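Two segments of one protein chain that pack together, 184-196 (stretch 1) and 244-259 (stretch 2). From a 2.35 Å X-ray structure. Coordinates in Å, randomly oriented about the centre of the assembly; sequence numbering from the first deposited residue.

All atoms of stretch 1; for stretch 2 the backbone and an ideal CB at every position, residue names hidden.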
ATOM      1  N   GLU A 184       6.580 -16.084 -17.998  1.00 37.19           N
ATOM      2  CA  GLU A 184       7.668 -16.221 -18.960  1.00 40.70           C
ATOM      3  C   GLU A 184       8.406 -14.912 -19.251  1.00 41.42           C
ATOM      4  O   GLU A 184       9.536 -14.931 -19.736  1.00 42.04           O
ATOM      5  CB  GLU A 184       7.100 -16.781 -20.262  1.00 43.35           C
ATOM      6  CG  GLU A 184       6.034 -15.875 -20.880  1.00 47.88           C
ATOM      7  CD  GLU A 184       5.240 -16.552 -21.978  1.00 50.66           C
ATOM      8  OE1 GLU A 184       5.863 -17.119 -22.904  1.00 52.86           O
ATOM      9  OE2 GLU A 184       3.990 -16.512 -21.915  1.00 52.65           O
ATOM     10  N   HIS A 185       7.767 -13.782 -18.953  1.00 41.45           N
ATOM     11  CA  HIS A 185       8.348 -12.466 -19.211  1.00 41.38           C
ATOM     12  C   HIS A 185       8.885 -11.764 -17.978  1.00 42.46           C
ATOM     13  O   HIS A 185       9.230 -10.583 -18.045  1.00 41.30           O
ATOM     14  CB  HIS A 185       7.305 -11.551 -19.851  1.00 40.82           C
ATOM     15  CG  HIS A 185       6.790 -12.044 -21.164  1.00 41.05           C
ATOM     16  ND1 HIS A 185       5.574 -11.649 -21.679  1.00 41.10           N
ATOM     17  CD2 HIS A 185       7.331 -12.885 -22.076  1.00 41.58           C
ATOM     18  CE1 HIS A 185       5.389 -12.225 -22.853  1.00 41.94           C
ATOM     19  NE2 HIS A 185       6.440 -12.980 -23.117  1.00 42.46           N
ATOM     20  N   LEU A 186       8.956 -12.466 -16.855  1.00 43.24           N
ATOM     21  CA  LEU A 186       9.438 -11.841 -15.631  1.00 45.77           C
ATOM     22  C   LEU A 186      10.860 -11.292 -15.736  1.00 48.20           C
ATOM     23  O   LEU A 186      11.830 -12.051 -15.784  1.00 48.37           O
ATOM     24  CB  LEU A 186       9.345 -12.825 -14.465  1.00 44.97           C
ATOM     25  CG  LEU A 186       9.839 -12.328 -13.103  1.00 44.08           C
ATOM     26  CD1 LEU A 186       9.421 -10.888 -12.868  1.00 42.77           C
ATOM     27  CD2 LEU A 186       9.275 -13.233 -12.018  1.00 45.02           C
ATOM     28  N   LYS A 187      10.972  -9.964 -15.766  1.00 50.68           N
ATOM     29  CA  LYS A 187      12.272  -9.304 -15.857  1.00 53.70           C
ATOM     30  C   LYS A 187      12.609  -8.518 -14.588  1.00 54.32           C
ATOM     31  O   LYS A 187      11.724  -8.125 -13.827  1.00 54.35           O
ATOM     32  CB  LYS A 187      12.318  -8.366 -17.071  1.00 55.40           C
ATOM     33  CG  LYS A 187      11.422  -7.138 -16.964  1.00 57.08           C
ATOM     34  CD  LYS A 187      11.519  -6.277 -18.223  1.00 58.99           C
ATOM     35  CE  LYS A 187      10.498  -5.137 -18.213  1.00 58.82           C
ATOM     36  NZ  LYS A 187      10.464  -4.400 -19.509  1.00 57.70           N
ATOM     37  N   ARG A 188      13.900  -8.290 -14.373  1.00 55.98           N
ATOM     38  CA  ARG A 188      14.381  -7.563 -13.203  1.00 56.77           C
ATOM     39  C   ARG A 188      15.366  -6.457 -13.596  1.00 56.19           C
ATOM     40  O   ARG A 188      15.311  -5.920 -14.702  1.00 56.64           O
ATOM     41  CB  ARG A 188      15.049  -8.536 -12.218  1.00 58.12           C
ATOM     42  CG  ARG A 188      16.168  -9.381 -12.826  1.00 60.63           C
ATOM     43  CD  ARG A 188      15.618 -10.454 -13.761  1.00 62.19           C
ATOM     44  NE  ARG A 188      16.588 -10.859 -14.776  1.00 64.30           N
ATOM     45  CZ  ARG A 188      17.715 -11.522 -14.529  1.00 65.12           C
ATOM     46  NH1 ARG A 188      18.030 -11.868 -13.286  1.00 66.55           N
ATOM     47  NH2 ARG A 188      18.531 -11.841 -15.528  1.00 64.19           N
ATOM     48  N   SER A 189      16.267  -6.122 -12.680  1.00 54.94           N
ATOM     49  CA  SER A 189      17.256  -5.081 -12.923  1.00 52.78           C
ATOM     50  C   SER A 189      18.642  -5.705 -13.081  1.00 50.60           C
ATOM     51  O   SER A 189      19.510  -5.534 -12.224  1.00 49.85           O
ATOM     52  CB  SER A 189      17.253  -4.086 -11.755  1.00 54.21           C
ATOM     53  OG  SER A 189      18.090  -2.973 -12.012  1.00 54.47           O
ATOM     54  N   ARG A 190      18.838  -6.434 -14.176  1.00 47.02           N
ATOM     55  CA  ARG A 190      20.115  -7.077 -14.444  1.00 44.20           C
ATOM     56  C   ARG A 190      20.719  -6.638 -15.771  1.00 42.61           C
ATOM     57  O   ARG A 190      20.008  -6.235 -16.692  1.00 43.64           O
ATOM     58  CB  ARG A 190      19.953  -8.593 -14.439  1.00 44.05           C
ATOM     59  CG  ARG A 190      19.615  -9.175 -13.080  1.00 44.38           C
ATOM     60  CD  ARG A 190      20.780  -9.062 -12.107  1.00 43.21           C
ATOM     61  NE  ARG A 190      20.449  -9.635 -10.803  1.00 43.08           N
ATOM     62  CZ  ARG A 190      19.494  -9.172  -9.997  1.00 42.97           C
ATOM     63  NH1 ARG A 190      18.764  -8.122 -10.352  1.00 41.08           N
ATOM     64  NH2 ARG A 190      19.269  -9.764  -8.830  1.00 41.90           N
ATOM     65  N   ALA A 191      22.040  -6.720 -15.858  1.00 38.70           N
ATOM     66  CA  ALA A 191      22.761  -6.339 -17.063  1.00 35.86           C
ATOM     67  C   ALA A 191      24.020  -7.187 -17.186  1.00 33.42           C
ATOM     68  O   ALA A 191      24.700  -7.445 -16.193  1.00 33.16           O
ATOM     69  CB  ALA A 191      23.130  -4.860 -17.001  1.00 36.29           C
ATOM     70  N   SER A 192      24.330  -7.630 -18.399  1.00 31.42           N
ATOM     71  CA  SER A 192      25.522  -8.444 -18.624  1.00 29.88           C
ATOM     72  C   SER A 192      26.685  -7.552 -19.025  1.00 28.39           C
ATOM     73  O   SER A 192      26.503  -6.379 -19.353  1.00 26.48           O
ATOM     74  CB  SER A 192      25.266  -9.500 -19.706  1.00 29.38           C
ATOM     75  OG  SER A 192      24.852  -8.902 -20.923  1.00 31.52           O
ATOM     76  N   LEU A 193      27.886  -8.103 -18.998  1.00 28.23           N
ATOM     77  CA  LEU A 193      29.052  -7.313 -19.344  1.00 29.95           C
ATOM     78  C   LEU A 193      29.111  -6.960 -20.823  1.00 30.02           C
ATOM     79  O   LEU A 193      28.772  -7.775 -21.674  1.00 32.17           O
ATOM     80  CB  LEU A 193      30.323  -8.049 -18.932  1.00 30.33           C
ATOM     81  CG  LEU A 193      31.617  -7.263 -19.131  1.00 31.72           C
ATOM     82  CD1 LEU A 193      31.467  -5.834 -18.594  1.00 31.36           C
ATOM     83  CD2 LEU A 193      32.739  -8.005 -18.432  1.00 31.87           C
ATOM     84  N   GLY A 194      29.529  -5.734 -21.119  1.00 30.31           N
ATOM     85  CA  GLY A 194      29.649  -5.296 -22.501  1.00 28.29           C
ATOM     86  C   GLY A 194      28.372  -4.840 -23.175  1.00 27.19           C
ATOM     87  O   GLY A 194      28.281  -4.831 -24.398  1.00 26.13           O
ATOM     88  N   ARG A 195      27.389  -4.437 -22.382  1.00 27.19           N
ATOM     89  CA  ARG A 195      26.112  -3.997 -22.926  1.00 25.78           C
ATOM     90  C   ARG A 195      25.921  -2.492 -22.834  1.00 24.64           C
ATOM     91  O   ARG A 195      26.433  -1.840 -21.926  1.00 26.47           O
ATOM     92  CB  ARG A 195      24.968  -4.671 -22.166  1.00 24.80           C
ATOM     93  CG  ARG A 195      25.123  -6.168 -22.005  1.00 27.41           C
ATOM     94  CD  ARG A 195      25.216  -6.827 -23.364  1.00 29.33           C
ATOM     95  NE  ARG A 195      24.083  -6.433 -24.185  1.00 27.47           N
ATOM     96  CZ  ARG A 195      24.175  -6.101 -25.463  1.00 27.11           C
ATOM     97  NH1 ARG A 195      25.350  -6.121 -26.067  1.00 26.52           N
ATOM     98  NH2 ARG A 195      23.092  -5.734 -26.129  1.00 26.69           N
ATOM     99  N   PRO A 196      25.205  -1.911 -23.797  1.00 23.56           N
ATOM    100  CA  PRO A 196      24.979  -0.468 -23.730  1.00 23.04           C
ATOM    101  C   PRO A 196      23.725  -0.283 -22.865  1.00 23.53           C
ATOM    102  O   PRO A 196      22.928  -1.213 -22.723  1.00 22.58           O
ATOM    103  CB  PRO A 196      24.739  -0.098 -25.185  1.00 22.60           C
ATOM    104  CG  PRO A 196      24.028  -1.305 -25.708  1.00 22.56           C
ATOM    105  CD  PRO A 196      24.854  -2.435 -25.127  1.00 22.74           C
ATOM    106  N   UNK A 244       5.745   1.210 -24.557  1.00 21.41           N
ATOM    107  CA  UNK A 244       7.033   0.866 -25.141  1.00 21.00           C
ATOM    108  C   UNK A 244       7.806  -0.107 -24.266  1.00 21.07           C
ATOM    109  O   UNK A 244       8.302  -1.132 -24.747  1.00 21.13           O
ATOM    110  CB  UNK A 244       7.862   2.131 -25.373  1.00 21.00           C
ATOM    111  N   UNK A 245       7.911   0.218 -22.982  1.00 19.25           N
ATOM    112  CA  UNK A 245       8.641  -0.635 -22.057  1.00 17.99           C
ATOM    113  C   UNK A 245       8.005  -2.014 -22.012  1.00 19.16           C
ATOM    114  O   UNK A 245       8.700  -3.027 -22.112  1.00 18.74           O
ATOM    115  CB  UNK A 245       8.678  -0.015 -20.659  1.00 17.99           C
ATOM    116  N   UNK A 246       6.680  -2.049 -21.874  1.00 20.80           N
ATOM    117  CA  UNK A 246       5.957  -3.311 -21.824  1.00 22.19           C
ATOM    118  C   UNK A 246       6.129  -4.100 -23.116  1.00 23.33           C
ATOM    119  O   UNK A 246       6.346  -5.309 -23.081  1.00 24.23           O
ATOM    120  CB  UNK A 246       4.472  -3.061 -21.554  1.00 22.19           C
ATOM    121  N   UNK A 247       6.035  -3.430 -24.262  1.00 24.01           N
ATOM    122  CA  UNK A 247       6.194  -4.146 -25.518  1.00 24.59           C
ATOM    123  C   UNK A 247       7.625  -4.642 -25.612  1.00 25.76           C
ATOM    124  O   UNK A 247       7.872  -5.809 -25.916  1.00 25.45           O
ATOM    125  CB  UNK A 247       5.840  -3.259 -26.714  1.00 24.59           C
ATOM    126  N   UNK A 248       8.569  -3.751 -25.333  1.00 25.69           N
ATOM    127  CA  UNK A 248       9.974  -4.111 -25.376  1.00 26.49           C
ATOM    128  C   UNK A 248      10.221  -5.410 -24.596  1.00 26.74           C
ATOM    129  O   UNK A 248      10.872  -6.327 -25.096  1.00 28.09           O
ATOM    130  CB  UNK A 248      10.830  -2.975 -24.813  1.00 26.49           C
ATOM    131  N   UNK A 249       9.702  -5.500 -23.379  1.00 26.51           N
ATOM    132  CA  UNK A 249       9.921  -6.709 -22.604  1.00 28.68           C
ATOM    133  C   UNK A 249       9.099  -7.878 -23.115  1.00 29.33           C
ATOM    134  O   UNK A 249       9.570  -9.019 -23.112  1.00 30.08           O
ATOM    135  CB  UNK A 249       9.596  -6.453 -21.131  1.00 28.68           C
ATOM    136  N   UNK A 250       7.868  -7.606 -23.537  1.00 29.09           N
ATOM    137  CA  UNK A 250       7.018  -8.672 -24.047  1.00 29.85           C
ATOM    138  C   UNK A 250       7.639  -9.302 -25.284  1.00 29.66           C
ATOM    139  O   UNK A 250       7.312 -10.432 -25.640  1.00 29.44           O
ATOM    140  CB  UNK A 250       5.619  -8.140 -24.365  1.00 29.85           C
ATOM    141  N   UNK A 251       8.546  -8.569 -25.924  1.00 29.80           N
ATOM    142  CA  UNK A 251       9.240  -9.069 -27.103  1.00 29.48           C
ATOM    143  C   UNK A 251      10.571  -9.666 -26.686  1.00 31.18           C
ATOM    144  O   UNK A 251      11.357 -10.093 -27.528  1.00 32.42           O
ATOM    145  CB  UNK A 251       9.444  -7.958 -28.135  1.00 29.48           C
ATOM    146  N   UNK A 252      10.822  -9.688 -25.381  1.00 32.27           N
ATOM    147  CA  UNK A 252      12.060 -10.246 -24.847  1.00 33.78           C
ATOM    148  C   UNK A 252      13.279  -9.583 -25.484  1.00 33.16           C
ATOM    149  O   UNK A 252      14.201 -10.261 -25.952  1.00 33.65           O
ATOM    150  CB  UNK A 252      12.103 -11.758 -25.074  1.00 33.78           C
ATOM    151  N   UNK A 253      13.283  -8.255 -25.493  1.00 31.70           N
ATOM    152  CA  UNK A 253      14.384  -7.504 -26.080  1.00 30.30           C
ATOM    153  C   UNK A 253      15.350  -6.962 -25.027  1.00 29.56           C
ATOM    154  O   UNK A 253      16.430  -6.461 -25.357  1.00 28.90           O
ATOM    155  CB  UNK A 253      13.834  -6.349 -26.919  1.00 30.30           C
ATOM    156  N   UNK A 254      14.969  -7.075 -23.761  1.00 27.03           N
ATOM    157  CA  UNK A 254      15.798  -6.552 -22.687  1.00 26.33           C
ATOM    158  C   UNK A 254      16.162  -7.568 -21.614  1.00 26.80           C
ATOM    159  O   UNK A 254      15.433  -8.529 -21.378  1.00 28.30           O
ATOM    160  CB  UNK A 254      15.082  -5.370 -22.030  1.00 26.33           C
ATOM    161  N   UNK A 255      17.295  -7.343 -20.965  1.00 26.29           N
ATOM    162  CA  UNK A 255      17.755  -8.223 -19.900  1.00 27.24           C
ATOM    163  C   UNK A 255      17.652  -7.497 -18.562  1.00 26.26           C
ATOM    164  O   UNK A 255      17.824  -8.093 -17.500  1.00 25.92           O
ATOM    165  CB  UNK A 255      19.190  -8.687 -20.157  1.00 27.24           C
ATOM    166  N   UNK A 256      17.361  -6.205 -18.628  1.00 26.07           N
ATOM    167  CA  UNK A 256      17.229  -5.414 -17.421  1.00 24.89           C
ATOM    168  C   UNK A 256      16.542  -4.088 -17.689  1.00 24.71           C
ATOM    169  O   UNK A 256      16.790  -3.446 -18.714  1.00 24.99           O
ATOM    170  CB  UNK A 256      18.604  -5.174 -16.795  1.00 24.89           C
ATOM    171  N   UNK A 257      15.674  -3.681 -16.768  1.00 23.25           N
ATOM    172  CA  UNK A 257      14.945  -2.428 -16.886  1.00 21.54           C
ATOM    173  C   UNK A 257      14.906  -1.759 -15.523  1.00 23.42           C
ATOM    174  O   UNK A 257      14.607  -2.398 -14.514  1.00 23.67           O
ATOM    175  CB  UNK A 257      13.532  -2.656 -17.426  1.00 21.54           C
ATOM    176  N   UNK A 258      15.212  -0.468 -15.498  1.00 24.59           N
ATOM    177  CA  UNK A 258      15.223   0.295 -14.262  1.00 25.02           C
ATOM    178  C   UNK A 258      14.497   1.610 -14.438  1.00 27.02           C
ATOM    179  O   UNK A 258      14.654   2.290 -15.453  1.00 28.23           O
ATOM    180  CB  UNK A 258      16.658   0.541 -13.792  1.00 25.02           C
ATOM    181  N   UNK A 259      13.686   1.968 -13.453  1.00 28.13           N
ATOM    182  CA  UNK A 259      12.988   3.236 -13.514  1.00 29.59           C
ATOM    183  C   UNK A 259      13.859   4.208 -12.755  1.00 30.83           C
ATOM    184  O   UNK A 259      14.690   3.814 -11.935  1.00 27.93           O
ATOM    185  CB  UNK A 259      11.572   3.156 -12.939  1.00 29.59           C
TER

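Positions 244 to 250 are helical, and stretch 1 passes along one side of them. Position 244 is out of reach, with no preference: Ala-244.

Position 245 points sideways, its ideal CB 4.9 Å from Lys-187 NZ. A small or polar side chain would suit. It is Thr-245, whose CG2 lies 3.6 Å from Lys-187 NZ.

Positions 246 and 247 point away and 248 sideways, all left free by stretch 1: Leu-246, Glu-247 and Ala-248.

Position 249 points toward stretch 1, with the methylenes of Lys-187 and His-185 CB nearby. An aliphatic chain long enough to touch His-185 would fit. It is Ile-249, with chi1 t and chi2 t. Its CD1 lies 4.0 Å from His-185 CB, but the model is too tight here for finer detail.

Position 250 points away, yet its CA sits over one face of the His-185 ring, 4.2 Å from the centroid, a CH-pi contact. Many flexible or polar chains would do. It is Glu-250, whose CG lies 4.0 Å from His-185 ND1.

Position 251 points away: Leu-251. Position 252 has positive phi and closes a Schellman motif, where Gly, Asn or Asp is common. It is Asp-252. Position 253 is out of reach: Leu-253.

Position 254 points toward the aliphatic part of Lys-187. A modest apolar side chain would suit. It is Val-254, its CG2 3.9 Å from Lys-187 CD.

Position 255 points sideways, but stretch 1 offers the amide and hydroxyl of Ser-192, with Arg-195 beyond. A long acceptor is favoured, Glu or Gln. It is Glu-255. Ser-192 N and Ser-192 OG both donate to Glu-255 OE2, at 2.4 Å (very short) and 2.9 Å. Arg-195 NE is 4.3 Å from Glu-255 OE1, too far for a salt bridge.

At 256 the ideal CB would clash with Arg-190 O at 1.8 Å, so only glycine fits. Gly-256 lets its CA approach Arg-190 O to 3.0 Å in a CA-H...O contact.

Position 257 points sideways near the end of Lys-187. A compact branched chain would suit. It is Val-257, whose CG2 lies 3.3 Å from Lys-187 NZ. Its backbone N donates to Arg-188 O at 3.1 Å.

Position 258 points sideways, its ideal CB 4.2 Å from Ser-189 OG. A polar chain would suit. It is Gln-258, with NE2 3.0 Å from Ser-189 OG.

Position 259 is out of reach: Asp-259.

Stretch 2 (244-259) ATLEAIELDLVEGVQD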
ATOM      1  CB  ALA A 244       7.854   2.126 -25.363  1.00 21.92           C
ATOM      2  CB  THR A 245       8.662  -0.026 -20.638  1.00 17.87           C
ATOM      3  OG1 THR A 245       9.311   1.252 -20.686  1.00 13.40           O
ATOM      4  CG2 THR A 245       9.417  -0.947 -19.657  1.00 13.64           C
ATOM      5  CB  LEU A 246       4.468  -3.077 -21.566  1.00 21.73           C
ATOM      6  CG  LEU A 246       4.023  -2.573 -20.191  1.00 22.48           C
ATOM      7  CD1 LEU A 246       2.522  -2.305 -20.218  1.00 23.43           C
ATOM      8  CD2 LEU A 246       4.357  -3.593 -19.123  1.00 21.58           C
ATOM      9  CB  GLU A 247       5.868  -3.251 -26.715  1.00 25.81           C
ATOM     10  CG  GLU A 247       6.093  -3.952 -28.059  1.00 29.13           C
ATOM     11  CD  GLU A 247       5.610  -3.148 -29.256  1.00 30.22           C
ATOM     12  OE1 GLU A 247       6.075  -3.437 -30.381  1.00 31.42           O
ATOM     13  OE2 GLU A 247       4.764  -2.242 -29.080  1.00 31.06           O
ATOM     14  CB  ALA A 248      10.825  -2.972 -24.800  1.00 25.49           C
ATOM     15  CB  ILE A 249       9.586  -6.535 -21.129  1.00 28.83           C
ATOM     16  CG1 ILE A 249       9.667  -7.903 -20.448  1.00 29.71           C
ATOM     17  CG2 ILE A 249       8.218  -5.898 -20.978  1.00 32.34           C
ATOM     18  CD1 ILE A 249       9.030  -7.990 -19.094  1.00 30.95           C
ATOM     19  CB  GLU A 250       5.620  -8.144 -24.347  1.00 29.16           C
ATOM     20  CG  GLU A 250       4.788  -7.997 -23.093  1.00 32.23           C
ATOM     21  CD  GLU A 250       3.453  -7.336 -23.337  1.00 33.67           C
ATOM     22  OE1 GLU A 250       2.677  -7.828 -24.187  1.00 36.14           O
ATOM     23  OE2 GLU A 250       3.178  -6.324 -22.665  1.00 36.12           O
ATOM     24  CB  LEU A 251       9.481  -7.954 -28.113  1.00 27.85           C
ATOM     25  CG  LEU A 251       8.220  -7.391 -28.770  1.00 30.18           C
ATOM     26  CD1 LEU A 251       8.609  -6.415 -29.870  1.00 28.19           C
ATOM     27  CD2 LEU A 251       7.382  -8.532 -29.333  1.00 29.51           C
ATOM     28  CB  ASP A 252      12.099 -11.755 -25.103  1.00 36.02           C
ATOM     29  CG  ASP A 252      13.290 -12.425 -24.454  1.00 38.74           C
ATOM     30  OD1 ASP A 252      13.330 -12.487 -23.206  1.00 39.02           O
ATOM     31  OD2 ASP A 252      14.186 -12.886 -25.197  1.00 41.31           O
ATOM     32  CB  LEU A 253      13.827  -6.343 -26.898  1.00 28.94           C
ATOM     33  CG  LEU A 253      12.846  -6.756 -27.992  1.00 28.54           C
ATOM     34  CD1 LEU A 253      12.257  -5.518 -28.650  1.00 28.59           C
ATOM     35  CD2 LEU A 253      13.566  -7.623 -29.011  1.00 27.14           C
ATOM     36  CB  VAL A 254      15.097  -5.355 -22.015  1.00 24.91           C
ATOM     37  CG1 VAL A 254      14.857  -4.255 -23.043  1.00 22.55           C
ATOM     38  CG2 VAL A 254      13.771  -5.802 -21.415  1.00 22.62           C
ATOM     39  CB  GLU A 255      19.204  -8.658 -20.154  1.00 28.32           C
ATOM     40  CG  GLU A 255      20.156  -7.520 -20.473  1.00 30.08           C
ATOM     41  CD  GLU A 255      21.580  -7.998 -20.677  1.00 31.86           C
ATOM     42  OE1 GLU A 255      21.795  -8.903 -21.510  1.00 31.32           O
ATOM     43  OE2 GLU A 255      22.488  -7.469 -20.004  1.00 31.97           O
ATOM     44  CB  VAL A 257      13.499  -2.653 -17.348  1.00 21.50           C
ATOM     45  CG1 VAL A 257      12.817  -1.315 -17.543  1.00 19.47           C
ATOM     46  CG2 VAL A 257      13.470  -3.466 -18.628  1.00 19.35           C
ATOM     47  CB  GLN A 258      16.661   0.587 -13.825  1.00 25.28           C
ATOM     48  CG  GLN A 258      17.168  -0.305 -12.728  1.00 28.17           C
ATOM     49  CD  GLN A 258      16.259  -0.283 -11.520  1.00 28.61           C
ATOM     50  OE1 GLN A 258      16.054   0.758 -10.900  1.00 31.42           O
ATOM     51  NE2 GLN A 258      15.700  -1.432 -11.185  1.00 29.78           N
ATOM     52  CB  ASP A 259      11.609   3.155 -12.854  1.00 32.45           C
ATOM     53  CG  ASP A 259      11.667   2.599 -11.448  1.00 35.17           C
ATOM     54  OD1 ASP A 259      12.026   1.411 -11.299  1.00 36.86           O
ATOM     55  OD2 ASP A 259      11.357   3.346 -10.495  1.00 37.24           O
TER
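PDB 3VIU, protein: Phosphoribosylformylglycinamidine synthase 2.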